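Local coordinates for protein probable transcriptional regulator (Rhodococcus jostii, PDB 3HIM) that probably acts as a DNA-binding transcriptional regulator of the TetR family, working as a two-chain assembly of all-helical subunits, at residues Ser15-Arg20 against Tyr54-Thr59; Ala23-Val28 against Arg40-Ser45; Pro90-Ser95 against Thr141-Ala146; Gly151-Phe156 against Arg197-Ala202. All coordinates share one frame; numbering follows the deposited sequence.

Contact 1. Residues Ser15-Arg20 against Tyr54-Thr59; sequences SKAAAR and YPHYKT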
loop_
_atom_site.group_PDB
_atom_site.type_symbol
_atom_site.label_atom_id
_atom_site.label_comp_id
_atom_site.label_asym_id
_atom_site.label_seq_id
_atom_site.Cartn_x
_atom_site.Cartn_y
_atom_site.Cartn_z
ATOM N N SER B 15 9.962 -13.261 25.252
ATOM C CA SER B 15 10.593 -12.282 26.111
ATOM C C SER B 15 9.915 -10.903 25.986
ATOM O O SER B 15 9.769 -10.369 24.875
ATOM C CB SER B 15 12.080 -12.203 25.735
ATOM O OG SER B 15 12.741 -11.166 26.427
ATOM N N LYS B 16 9.495 -10.337 27.125
ATOM C CA LYS B 16 9.009 -8.957 27.147
ATOM C C LYS B 16 10.172 -8.032 26.866
ATOM O O LYS B 16 9.999 -6.959 26.282
ATOM C CB LYS B 16 8.347 -8.600 28.483
ATOM C CG LYS B 16 6.898 -9.088 28.635
ATOM C CD LYS B 16 5.933 -8.225 27.824
ATOM C CE LYS B 16 4.644 -8.969 27.554
ATOM N NZ LYS B 16 3.938 -8.514 26.315
ATOM N N ALA B 17 11.365 -8.464 27.272
ATOM C CA ALA B 17 12.593 -7.721 26.983
ATOM C C ALA B 17 12.825 -7.616 25.455
ATOM O O ALA B 17 13.103 -6.527 24.950
ATOM C CB ALA B 17 13.796 -8.344 27.703
ATOM N N ALA B 18 12.681 -8.733 24.733
ATOM C CA ALA B 18 12.752 -8.728 23.255
ATOM C C ALA B 18 11.586 -7.939 22.648
ATOM O O ALA B 18 11.789 -7.125 21.721
ATOM C CB ALA B 18 12.767 -10.162 22.702
ATOM N N ALA B 19 10.370 -8.181 23.167
ATOM C CA ALA B 19 9.175 -7.495 22.691
ATOM C C ALA B 19 9.349 -5.987 22.790
ATOM O O ALA B 19 8.959 -5.253 21.890
ATOM C CB ALA B 19 7.931 -7.950 23.461
ATOM N N ARG B 20 9.958 -5.540 23.888
ATOM C CA ARG B 20 10.217 -4.116 24.125
ATOM C C ARG B 20 11.225 -3.563 23.099
ATOM O O ARG B 20 11.092 -2.426 22.626
ATOM C CB ARG B 20 10.745 -3.919 25.563
ATOM C CG ARG B 20 11.122 -2.507 25.972
ATOM C CD ARG B 20 11.373 -2.442 27.484
ATOM N NE ARG B 20 11.907 -1.153 27.937
ATOM C CZ ARG B 20 13.206 -0.829 27.960
ATOM N NH1 ARG B 20 14.137 -1.690 27.541
ATOM N NH2 ARG B 20 13.586 0.372 28.396
ATOM N N TYR B 54 22.107 -7.094 21.974
ATOM C CA TYR B 54 22.864 -8.209 21.389
ATOM C C TYR B 54 22.437 -9.612 21.854
ATOM O O TYR B 54 22.406 -10.530 21.045
ATOM C CB TYR B 54 24.373 -7.986 21.581
ATOM C CG TYR B 54 25.269 -8.915 20.781
ATOM C CD1 TYR B 54 25.423 -8.755 19.405
ATOM C CD2 TYR B 54 25.990 -9.937 21.406
ATOM C CE1 TYR B 54 26.260 -9.601 18.670
ATOM C CE2 TYR B 54 26.826 -10.780 20.685
ATOM C CZ TYR B 54 26.954 -10.605 19.321
ATOM O OH TYR B 54 27.772 -11.433 18.598
ATOM N N PRO B 55 22.097 -9.779 23.150
ATOM C CA PRO B 55 21.585 -11.079 23.629
ATOM C C PRO B 55 20.320 -11.547 22.933
ATOM O O PRO B 55 20.080 -12.750 22.847
ATOM C CB PRO B 55 21.256 -10.802 25.097
ATOM C CG PRO B 55 22.182 -9.700 25.478
ATOM C CD PRO B 55 22.288 -8.835 24.267
ATOM N N HIS B 56 19.520 -10.598 22.462
ATOM C CA HIS B 56 18.221 -10.881 21.868
ATOM C C HIS B 56 18.314 -10.855 20.355
ATOM O O HIS B 56 17.736 -11.698 19.681
ATOM C CB HIS B 56 17.187 -9.868 22.354
ATOM C CG HIS B 56 16.919 -9.939 23.825
ATOM N ND1 HIS B 56 17.456 -9.039 24.726
ATOM C CD2 HIS B 56 16.167 -10.798 24.554
ATOM C CE1 HIS B 56 17.049 -9.345 25.946
ATOM N NE2 HIS B 56 16.266 -10.408 25.871
ATOM N N TYR B 57 19.057 -9.883 19.836
ATOM C CA TYR B 57 19.242 -9.722 18.408
ATOM C C TYR B 57 20.706 -9.420 18.125
ATOM O O TYR B 57 21.208 -8.356 18.475
ATOM C CB TYR B 57 18.287 -8.636 17.873
ATOM C CG TYR B 57 16.852 -8.970 18.202
ATOM C CD1 TYR B 57 16.199 -10.002 17.525
ATOM C CD2 TYR B 57 16.164 -8.300 19.217
ATOM C CE1 TYR B 57 14.899 -10.354 17.826
ATOM C CE2 TYR B 57 14.846 -8.635 19.526
ATOM C CZ TYR B 57 14.229 -9.671 18.815
ATOM O OH TYR B 57 12.950 -10.043 19.088
ATOM N N LYS B 58 21.392 -10.383 17.520
ATOM C CA LYS B 58 22.826 -10.266 17.270
ATOM C C LYS B 58 23.095 -9.323 16.091
ATOM O O LYS B 58 24.165 -8.731 15.990
ATOM C CB LYS B 58 23.444 -11.650 17.036
ATOM N N THR B 59 22.113 -9.186 15.200
ATOM C CA THR B 59 22.240 -8.300 14.038
ATOM C C THR B 59 20.981 -7.456 13.900
ATOM O O THR B 59 19.906 -7.835 14.428
ATOM C CB THR B 59 22.488 -9.085 12.718
ATOM O OG1 THR B 59 21.273 -9.705 12.266
ATOM C CG2 THR B 59 23.561 -10.174 12.908
#
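Ser-15 OG takes one clear hydrogen bond, from Ala-18 N (3.0 Å, 162°), and Ala-17 N also lies 3.1 Å from it. Ser-15 is thus the N-cap of helix 16-32, and its OG, anti to the backbone N, is folded over the first turn. That capped turn is what His-56 packs against. CG of His-56 stands anti to the carbonyl carbon (chi1 -64°), which carries the imidazole across to the helix start; one face of the ring has Ala-18 N above it, 4.0 Å from the plane and offset toward the rim. The tip of the ring is touched from two residues, NE2 lying 3.6 Å from Ser-15 OG and 3.7 Å from Ala-17 CB. Ala-18 CB then fills the angle between two side chains, 3.9 Å from His-56 CD2 and 3.6 Å from Tyr-57 OH, while Ala-18 O sits at the edge of the Tyr-57 ring. The phenol's own polar partner is Arg-22, whose NH1 is hydrogen-bonded to OH. In this way the end of the predicted helix-turn-helix is tied to the start of helix 16-32, with Tyr-57 buried between that helix and Ser-62, Leu-63 and Ala-66 of helix 60-82.

Contact 2. Residues Ala23-Val28 against Arg40-Ser45; sequences AAAIEV and REIAAS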
loop_
_atom_site.group_PDB
_atom_site.type_symbol
_atom_site.label_atom_id
_atom_site.label_comp_id
_atom_site.label_asym_id
_atom_site.label_seq_id
_atom_site.Cartn_x
_atom_site.Cartn_y
_atom_site.Cartn_z
ATOM N N ALA B 23 9.308 -3.262 19.721
ATOM C CA ALA B 23 8.450 -2.071 19.719
ATOM C C ALA B 23 9.293 -0.807 19.506
ATOM O O ALA B 23 8.963 0.033 18.656
ATOM C CB ALA B 23 7.622 -1.972 21.001
ATOM N N ALA B 24 10.399 -0.684 20.246
ATOM C CA ALA B 24 11.243 0.507 20.104
ATOM C C ALA B 24 11.866 0.571 18.716
ATOM O O ALA B 24 11.971 1.652 18.127
ATOM C CB ALA B 24 12.335 0.554 21.177
ATOM N N ALA B 25 12.287 -0.580 18.198
ATOM C CA ALA B 25 12.881 -0.618 16.865
ATOM C C ALA B 25 11.861 -0.175 15.802
ATOM O O ALA B 25 12.221 0.506 14.850
ATOM C CB ALA B 25 13.428 -1.997 16.544
ATOM N N ILE B 26 10.600 -0.565 15.967
ATOM C CA ILE B 26 9.565 -0.168 15.017
ATOM C C ILE B 26 9.467 1.350 14.951
ATOM O O ILE B 26 9.536 1.939 13.863
ATOM C CB ILE B 26 8.212 -0.811 15.334
ATOM C CG1 ILE B 26 8.244 -2.291 14.935
ATOM C CG2 ILE B 26 7.031 -0.054 14.619
ATOM C CD1 ILE B 26 7.250 -3.148 15.704
ATOM N N GLU B 27 9.334 1.975 16.118
ATOM C CA GLU B 27 9.308 3.425 16.216
ATOM C C GLU B 27 10.559 4.049 15.566
ATOM O O GLU B 27 10.441 4.952 14.745
ATOM C CB GLU B 27 9.148 3.854 17.683
ATOM N N VAL B 28 11.743 3.534 15.898
ATOM C CA VAL B 28 12.992 4.086 15.374
ATOM C C VAL B 28 13.112 3.814 13.873
ATOM O O VAL B 28 13.486 4.715 13.101
ATOM C CB VAL B 28 14.250 3.579 16.151
ATOM C CG1 VAL B 28 15.534 4.072 15.500
ATOM C CG2 VAL B 28 14.222 4.048 17.604
ATOM N N ARG B 40 22.336 0.551 18.176
ATOM C CA ARG B 40 22.795 1.507 19.194
ATOM C C ARG B 40 21.801 2.635 19.392
ATOM O O ARG B 40 21.548 3.039 20.526
ATOM C CB ARG B 40 24.171 2.098 18.852
ATOM N N GLU B 41 21.245 3.156 18.304
ATOM C CA GLU B 41 20.152 4.104 18.436
ATOM C C GLU B 41 19.082 3.442 19.312
ATOM O O GLU B 41 18.654 4.015 20.306
ATOM C CB GLU B 41 19.539 4.503 17.089
ATOM C CG GLU B 41 20.480 4.532 15.903
ATOM C CD GLU B 41 20.968 5.910 15.546
ATOM O OE1 GLU B 41 22.147 6.202 15.856
ATOM O OE2 GLU B 41 20.185 6.692 14.947
ATOM N N ILE B 42 18.698 2.212 18.958
ATOM C CA ILE B 42 17.566 1.504 19.594
ATOM C C ILE B 42 17.758 1.205 21.092
ATOM O O ILE B 42 16.894 1.540 21.899
ATOM C CB ILE B 42 17.203 0.215 18.804
ATOM C CG1 ILE B 42 16.871 0.580 17.348
ATOM C CG2 ILE B 42 16.061 -0.563 19.500
ATOM C CD1 ILE B 42 16.756 -0.588 16.438
ATOM N N ALA B 43 18.881 0.582 21.455
ATOM C CA ALA B 43 19.180 0.295 22.859
ATOM C C ALA B 43 19.279 1.590 23.645
ATOM O O ALA B 43 18.845 1.659 24.797
ATOM C CB ALA B 43 20.454 -0.522 23.002
ATOM N N ALA B 44 19.805 2.628 23.003
ATOM C CA ALA B 44 19.965 3.926 23.647
ATOM C C ALA B 44 18.620 4.572 23.901
ATOM O O ALA B 44 18.378 5.132 24.965
ATOM C CB ALA B 44 20.848 4.844 22.802
ATOM N N SER B 45 17.744 4.493 22.912
ATOM C CA SER B 45 16.395 5.021 23.025
ATOM C C SER B 45 15.598 4.315 24.137
ATOM O O SER B 45 14.609 4.852 24.620
ATOM C CB SER B 45 15.673 4.871 21.684
ATOM O OG SER B 45 15.322 3.519 21.459
#
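No aromatic ring enters this contact; its one modelled flat side-chain group, the Glu-41 carboxylate, does not meet helix 23-28, and Glu-41 touches with CB. What meets instead is aliphatic, at the junction between helix 16-32 and helix 39-45, the latter being the first helix of the predicted helix-turn-helix. The two short segments cross steeply, at 120° between their N-to-C directions, with axes 9.3 Å apart at closest approach.

Ile-42 is the centre of the packing and uses both of its branches. CG1 stands anti to the carbonyl carbon and the chain runs on extended (chi2 169°), so CD1 reaches the methyl of Ala-25, 3.6 Å from CB. CG2, on the other branch, settles over the backbone of the same turn, 4.0 Å from Ala-25 N, and also reaches Ala-24 CB. Val-28, one turn further on, crosses Ile-42 obliquely; its CB and CG1 both lie against Ile-42 CG1, and CG1 also grazes Glu-41 CB. Leu-63 of helix 60-82 touches both Ala-25 and Ile-42, so the pair belongs to the three-helix core of a TetR-type DNA-binding domain, and Thr-37 borders Val-28 and Ile-42 from the loop.

At the far end Ser-45 OG lies 4.0 Å from Val-28 CG2, and it donates to Ile-42 O over 2.6 Å, meeting a lone pair in the carbonyl plane at a C=O...O angle of 122°.

Contact 3. Residues Pro90-Ser95 against Thr141-Ala146; sequences PDRLMS and TRIIEA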
loop_
_atom_site.group_PDB
_atom_site.type_symbol
_atom_site.label_atom_id
_atom_site.label_comp_id
_atom_site.label_asym_id
_atom_site.label_seq_id
_atom_site.Cartn_x
_atom_site.Cartn_y
_atom_site.Cartn_z
ATOM N N PRO B 90 -20.336 -16.034 2.315
ATOM C CA PRO B 90 -20.367 -14.565 2.414
ATOM C C PRO B 90 -20.045 -14.037 3.809
ATOM O O PRO B 90 -19.362 -13.013 3.923
ATOM C CB PRO B 90 -21.789 -14.209 2.005
ATOM C CG PRO B 90 -22.249 -15.378 1.178
ATOM C CD PRO B 90 -21.632 -16.561 1.843
ATOM N N ASP B 91 -20.515 -14.754 4.843
ATOM C CA ASP B 91 -20.278 -14.423 6.261
ATOM C C ASP B 91 -18.811 -14.627 6.631
ATOM O O ASP B 91 -18.270 -13.893 7.450
ATOM C CB ASP B 91 -21.108 -15.331 7.188
ATOM C CG ASP B 91 -22.601 -15.154 7.017
ATOM O OD1 ASP B 91 -23.126 -14.064 7.298
ATOM O OD2 ASP B 91 -23.251 -16.124 6.595
ATOM N N ARG B 92 -18.207 -15.678 6.077
ATOM C CA ARG B 92 -16.764 -15.935 6.208
ATOM C C ARG B 92 -15.942 -14.773 5.623
ATOM O O ARG B 92 -14.943 -14.348 6.208
ATOM C CB ARG B 92 -16.387 -17.247 5.508
ATOM C CG ARG B 92 -17.020 -18.505 6.150
ATOM C CD ARG B 92 -16.731 -19.790 5.394
ATOM N NE ARG B 92 -15.297 -20.080 5.357
ATOM C CZ ARG B 92 -14.738 -21.113 4.721
ATOM N NH1 ARG B 92 -15.487 -21.976 4.050
ATOM N NH2 ARG B 92 -13.417 -21.260 4.721
ATOM N N LEU B 93 -16.372 -14.278 4.468
ATOM C CA LEU B 93 -15.711 -13.170 3.808
ATOM C C LEU B 93 -15.874 -11.862 4.576
ATOM O O LEU B 93 -14.912 -11.130 4.738
ATOM C CB LEU B 93 -16.201 -13.031 2.353
ATOM C CG LEU B 93 -15.335 -12.097 1.495
ATOM C CD1 LEU B 93 -13.922 -12.690 1.298
ATOM C CD2 LEU B 93 -16.024 -11.782 0.167
ATOM N N MET B 94 -17.084 -11.571 5.056
ATOM C CA MET B 94 -17.273 -10.418 5.921
ATOM C C MET B 94 -16.307 -10.482 7.111
ATOM O O MET B 94 -15.679 -9.486 7.478
ATOM C CB MET B 94 -18.721 -10.327 6.422
ATOM C CG MET B 94 -19.776 -10.025 5.334
ATOM S SD MET B 94 -21.515 -10.178 5.873
ATOM C CE MET B 94 -21.434 -9.505 7.532
ATOM N N SER B 95 -16.179 -11.663 7.702
ATOM C CA SER B 95 -15.476 -11.802 8.976
ATOM C C SER B 95 -13.969 -11.640 8.817
ATOM O O SER B 95 -13.302 -10.925 9.591
ATOM C CB SER B 95 -15.788 -13.178 9.598
ATOM O OG SER B 95 -15.192 -13.296 10.873
ATOM N N THR B 141 -8.640 -16.886 -0.809
ATOM C CA THR B 141 -8.974 -17.688 -1.989
ATOM C C THR B 141 -9.852 -18.898 -1.629
ATOM O O THR B 141 -10.797 -19.208 -2.363
ATOM C CB THR B 141 -7.720 -18.101 -2.847
ATOM O OG1 THR B 141 -6.828 -18.866 -2.048
ATOM C CG2 THR B 141 -6.963 -16.898 -3.317
ATOM N N ARG B 142 -9.566 -19.550 -0.495
ATOM C CA ARG B 142 -10.397 -20.649 -0.010
ATOM C C ARG B 142 -11.856 -20.198 0.186
ATOM O O ARG B 142 -12.780 -20.855 -0.294
ATOM C CB ARG B 142 -9.827 -21.252 1.282
ATOM N N ILE B 143 -12.050 -19.057 0.847
ATOM C CA ILE B 143 -13.393 -18.544 1.117
ATOM C C ILE B 143 -14.093 -18.242 -0.204
ATOM O O ILE B 143 -15.239 -18.642 -0.395
ATOM C CB ILE B 143 -13.378 -17.300 2.049
ATOM C CG1 ILE B 143 -13.052 -17.736 3.481
ATOM C CG2 ILE B 143 -14.733 -16.530 2.016
ATOM C CD1 ILE B 143 -12.362 -16.664 4.301
ATOM N N ILE B 144 -13.382 -17.594 -1.124
ATOM C CA ILE B 144 -13.955 -17.222 -2.407
ATOM C C ILE B 144 -14.336 -18.475 -3.208
ATOM O O ILE B 144 -15.430 -18.540 -3.802
ATOM C CB ILE B 144 -13.057 -16.258 -3.181
ATOM C CG1 ILE B 144 -12.871 -14.960 -2.384
ATOM C CG2 ILE B 144 -13.677 -15.940 -4.543
ATOM C CD1 ILE B 144 -11.797 -14.014 -2.965
ATOM N N GLU B 145 -13.453 -19.473 -3.175
ATOM C CA GLU B 145 -13.728 -20.776 -3.765
ATOM C C GLU B 145 -14.953 -21.422 -3.128
ATOM O O GLU B 145 -15.845 -21.903 -3.826
ATOM C CB GLU B 145 -12.522 -21.696 -3.578
ATOM C CG GLU B 145 -11.371 -21.366 -4.516
ATOM C CD GLU B 145 -10.106 -22.141 -4.215
ATOM O OE1 GLU B 145 -10.104 -23.031 -3.334
ATOM O OE2 GLU B 145 -9.098 -21.866 -4.889
ATOM N N ALA B 146 -15.001 -21.425 -1.796
ATOM C CA ALA B 146 -16.131 -22.021 -1.099
ATOM C C ALA B 146 -17.447 -21.445 -1.607
ATOM O O ALA B 146 -18.374 -22.186 -1.880
ATOM C CB ALA B 146 -15.999 -21.814 0.391
#
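Helices 90-95 and 141-146 run roughly antiparallel, 156° between their N-to-C directions, and their axes come within 9.2 Å. The backbones are nearest at Leu-93 and Ile-143, whose CA atoms are 6.4 Å apart. Ile-143 has the largest share of the contact, with Arg-92 close behind, and it stands between Arg-92 and Leu-93. Its CG2, anti to the backbone N, presses on the turn itself, 3.7 Å from Leu-93 N and 3.8 Å from Leu-93 CB. CG1 takes the other direction and lies beside the guanidinium, 3.7 Å from Arg-92 NE, while CD1 reaches back toward Arg-92 O.

Both helices belong to the all-helical C-terminal domain of the TetR fold, and the surroundings show how they are embedded: Leu-196 of helix 184-198 touches Leu-93, and Ile-158 and Ala-161 of helix 158-175 touch Ile-144. Within this bundle Leu-93 CD1 makes a loose contact with Ile-144 CG1 at 4.5 Å.

Arg-92 closes the opposite flank. Its chain is extended as far as CD and then bends at chi3 (62°), which lays the guanidinium along helix 141-146 and brings NH1 to 3.7 Å from Ala-146 CB. The charge is answered from the loop before helix 89-106, where Asp-83 OD1 forms a salt bridge with Arg-92 NE; Asp-83 also touches Ile-143, so this ion pair borders the apolar packing directly.

Contact 4. Residues Gly151-Phe156 against Arg197-Ala202; sequences GDFHPF and RMVGCA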
loop_
_atom_site.group_PDB
_atom_site.type_symbol
_atom_site.label_atom_id
_atom_site.label_comp_id
_atom_site.label_asym_id
_atom_site.label_seq_id
_atom_site.Cartn_x
_atom_site.Cartn_y
_atom_site.Cartn_z
ATOM N N GLY B 151 -22.573 -21.451 -5.043
ATOM C CA GLY B 151 -23.368 -20.567 -5.890
ATOM C C GLY B 151 -23.628 -19.218 -5.222
ATOM O O GLY B 151 -24.434 -18.435 -5.712
ATOM N N ASP B 152 -22.966 -18.955 -4.091
ATOM C CA ASP B 152 -23.036 -17.652 -3.429
ATOM C C ASP B 152 -22.234 -16.577 -4.167
ATOM O O ASP B 152 -22.603 -15.404 -4.158
ATOM C CB ASP B 152 -22.498 -17.742 -2.006
ATOM C CG ASP B 152 -23.366 -18.588 -1.096
ATOM O OD1 ASP B 152 -24.606 -18.577 -1.251
ATOM O OD2 ASP B 152 -22.794 -19.245 -0.203
ATOM N N PHE B 153 -21.117 -16.974 -4.772
ATOM C CA PHE B 153 -20.209 -16.011 -5.394
ATOM C C PHE B 153 -20.140 -16.294 -6.880
ATOM O O PHE B 153 -20.337 -17.433 -7.304
ATOM C CB PHE B 153 -18.782 -16.095 -4.786
ATOM C CG PHE B 153 -18.682 -15.641 -3.328
ATOM C CD1 PHE B 153 -19.675 -14.862 -2.735
ATOM C CD2 PHE B 153 -17.566 -15.981 -2.562
ATOM C CE1 PHE B 153 -19.581 -14.441 -1.396
ATOM C CE2 PHE B 153 -17.453 -15.568 -1.210
ATOM C CZ PHE B 153 -18.469 -14.791 -0.633
ATOM N N HIS B 154 -19.841 -15.266 -7.666
ATOM C CA HIS B 154 -19.641 -15.406 -9.114
ATOM C C HIS B 154 -18.450 -14.559 -9.544
ATOM O O HIS B 154 -18.607 -13.612 -10.316
ATOM C CB HIS B 154 -20.898 -14.983 -9.867
ATOM C CG HIS B 154 -22.145 -15.572 -9.298
ATOM N ND1 HIS B 154 -22.489 -16.897 -9.478
ATOM C CD2 HIS B 154 -23.103 -15.039 -8.502
ATOM C CE1 HIS B 154 -23.624 -17.144 -8.845
ATOM N NE2 HIS B 154 -24.017 -16.034 -8.246
ATOM N N PRO B 155 -17.256 -14.911 -9.050
ATOM C CA PRO B 155 -16.051 -14.115 -9.292
ATOM C C PRO B 155 -15.675 -14.163 -10.751
ATOM O O PRO B 155 -15.877 -15.190 -11.401
ATOM C CB PRO B 155 -14.964 -14.822 -8.450
ATOM C CG PRO B 155 -15.479 -16.167 -8.174
ATOM C CD PRO B 155 -16.959 -16.192 -8.375
ATOM N N PHE B 156 -15.167 -13.052 -11.272
ATOM C CA PHE B 156 -14.535 -13.072 -12.578
ATOM C C PHE B 156 -13.309 -13.975 -12.483
ATOM O O PHE B 156 -13.111 -14.890 -13.278
ATOM C CB PHE B 156 -14.113 -11.663 -13.002
ATOM C CG PHE B 156 -15.224 -10.849 -13.596
ATOM C CD1 PHE B 156 -15.679 -11.113 -14.879
ATOM C CD2 PHE B 156 -15.805 -9.805 -12.871
ATOM C CE1 PHE B 156 -16.712 -10.352 -15.434
ATOM C CE2 PHE B 156 -16.828 -9.049 -13.407
ATOM C CZ PHE B 156 -17.294 -9.326 -14.696
ATOM N N ARG B 197 -19.171 -7.272 -3.219
ATOM C CA ARG B 197 -19.504 -6.840 -4.573
ATOM C C ARG B 197 -18.508 -7.357 -5.613
ATOM O O ARG B 197 -18.902 -7.778 -6.709
ATOM C CB ARG B 197 -19.606 -5.313 -4.654
ATOM C CG ARG B 197 -20.910 -4.753 -4.132
ATOM C CD ARG B 197 -21.933 -4.705 -5.244
ATOM N NE ARG B 197 -23.200 -4.061 -4.874
ATOM C CZ ARG B 197 -23.534 -2.802 -5.162
ATOM N NH1 ARG B 197 -22.696 -1.998 -5.794
ATOM N NH2 ARG B 197 -24.723 -2.340 -4.804
ATOM N N MET B 198 -17.230 -7.315 -5.250
ATOM C CA MET B 198 -16.148 -7.799 -6.082
ATOM C C MET B 198 -16.338 -9.273 -6.447
ATOM O O MET B 198 -16.116 -9.658 -7.598
ATOM C CB MET B 198 -14.802 -7.617 -5.366
ATOM C CG MET B 198 -14.171 -6.242 -5.587
ATOM S SD MET B 198 -12.536 -6.149 -4.809
ATOM C CE MET B 198 -13.037 -5.450 -3.235
ATOM N N VAL B 199 -16.730 -10.098 -5.477
ATOM C CA VAL B 199 -16.855 -11.529 -5.770
ATOM C C VAL B 199 -18.249 -11.872 -6.291
ATOM O O VAL B 199 -18.592 -13.047 -6.447
ATOM C CB VAL B 199 -16.443 -12.433 -4.590
ATOM C CG1 VAL B 199 -15.002 -12.185 -4.242
ATOM C CG2 VAL B 199 -17.351 -12.213 -3.383
ATOM N N GLY B 200 -19.034 -10.825 -6.556
ATOM C CA GLY B 200 -20.348 -10.943 -7.188
ATOM C C GLY B 200 -21.384 -11.597 -6.309
ATOM O O GLY B 200 -22.280 -12.277 -6.808
ATOM N N CYS B 201 -21.248 -11.421 -4.995
ATOM C CA CYS B 201 -22.289 -11.818 -4.026
ATOM C C CYS B 201 -23.476 -10.838 -4.063
ATOM O O CYS B 201 -23.285 -9.635 -4.308
ATOM C CB CYS B 201 -21.706 -11.852 -2.609
ATOM S SG CYS B 201 -22.819 -12.553 -1.331
ATOM N N ALA B 202 -24.689 -11.348 -3.812
ATOM C CA ALA B 202 -25.877 -10.491 -3.651
ATOM C C ALA B 202 -25.721 -9.532 -2.453
ATOM O O ALA B 202 -24.979 -9.824 -1.506
ATOM C CB ALA B 202 -27.161 -11.339 -3.524
HETATM O O HOH W 1 -14.674 -10.989 -9.413
#
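Two non-helical strips of backbone pass each other here, Phe-153, His-154 and Pro-155 facing Cys-201, Gly-200 and Val-199, with the CA atoms of Pro-155 and Val-199 only 4.4 Å apart. His-154 N donates to Val-199 O at 2.8 Å, in the carbonyl plane. Next to that bond, Phe-153 and Val-199 lie side by side, and Val-199 CG2 stands 3.5 Å from the Phe-153 ring centroid, just 9° off the ring normal, a CH-pi contact centred on the face. Cys-201 comes in along the rim of the same ring: its SG lies in the ring plane, 5.0 Å from the Phe-153 centroid, a sulfur-aromatic contact. The His-154 ring turns its edge to Gly-200 O, with CD2 3.3 Å from that oxygen. A water extends the link, accepting from Phe-156 N and donating to Met-198 O.

Across the dimer, Arg-197 NH2, salt-bridged to Asp-203 in its own chain, is hydrogen-bonded to His-154 O of the second subunit, and Met-198 packs on Met-198 of that subunit. Gly-200, with its positive phi of 69°, is the C-prime residue of a Schellman motif ending helix 184-198, here placed at the subunit interface of a TetR-family dimer.

Overall arrangement
The four contacts form two pairs on opposite sides of the chain's centre. Contacts 1 and 2 both use helix 16-32, contact 2 nested inside the loop that contact 1 closes; together they shape the predicted DNA-binding end. Contacts 3 and 4 touch in the C-terminal domain, Leu-93 CD2 meeting Val-199 CG2 and Pro-90 meeting Phe-153. Contact 3 is the buried one; the other three are partly buried. Chemistry follows place: contacts 2 and 3 join helix to helix through aliphatic branches, contact 3 adding a guanidinium, whereas contacts 1 and 4 pack loops against helix ends with aromatic rings. Contact 4 alone reaches the second subunit and joins its segments by a hydrogen bond and a water.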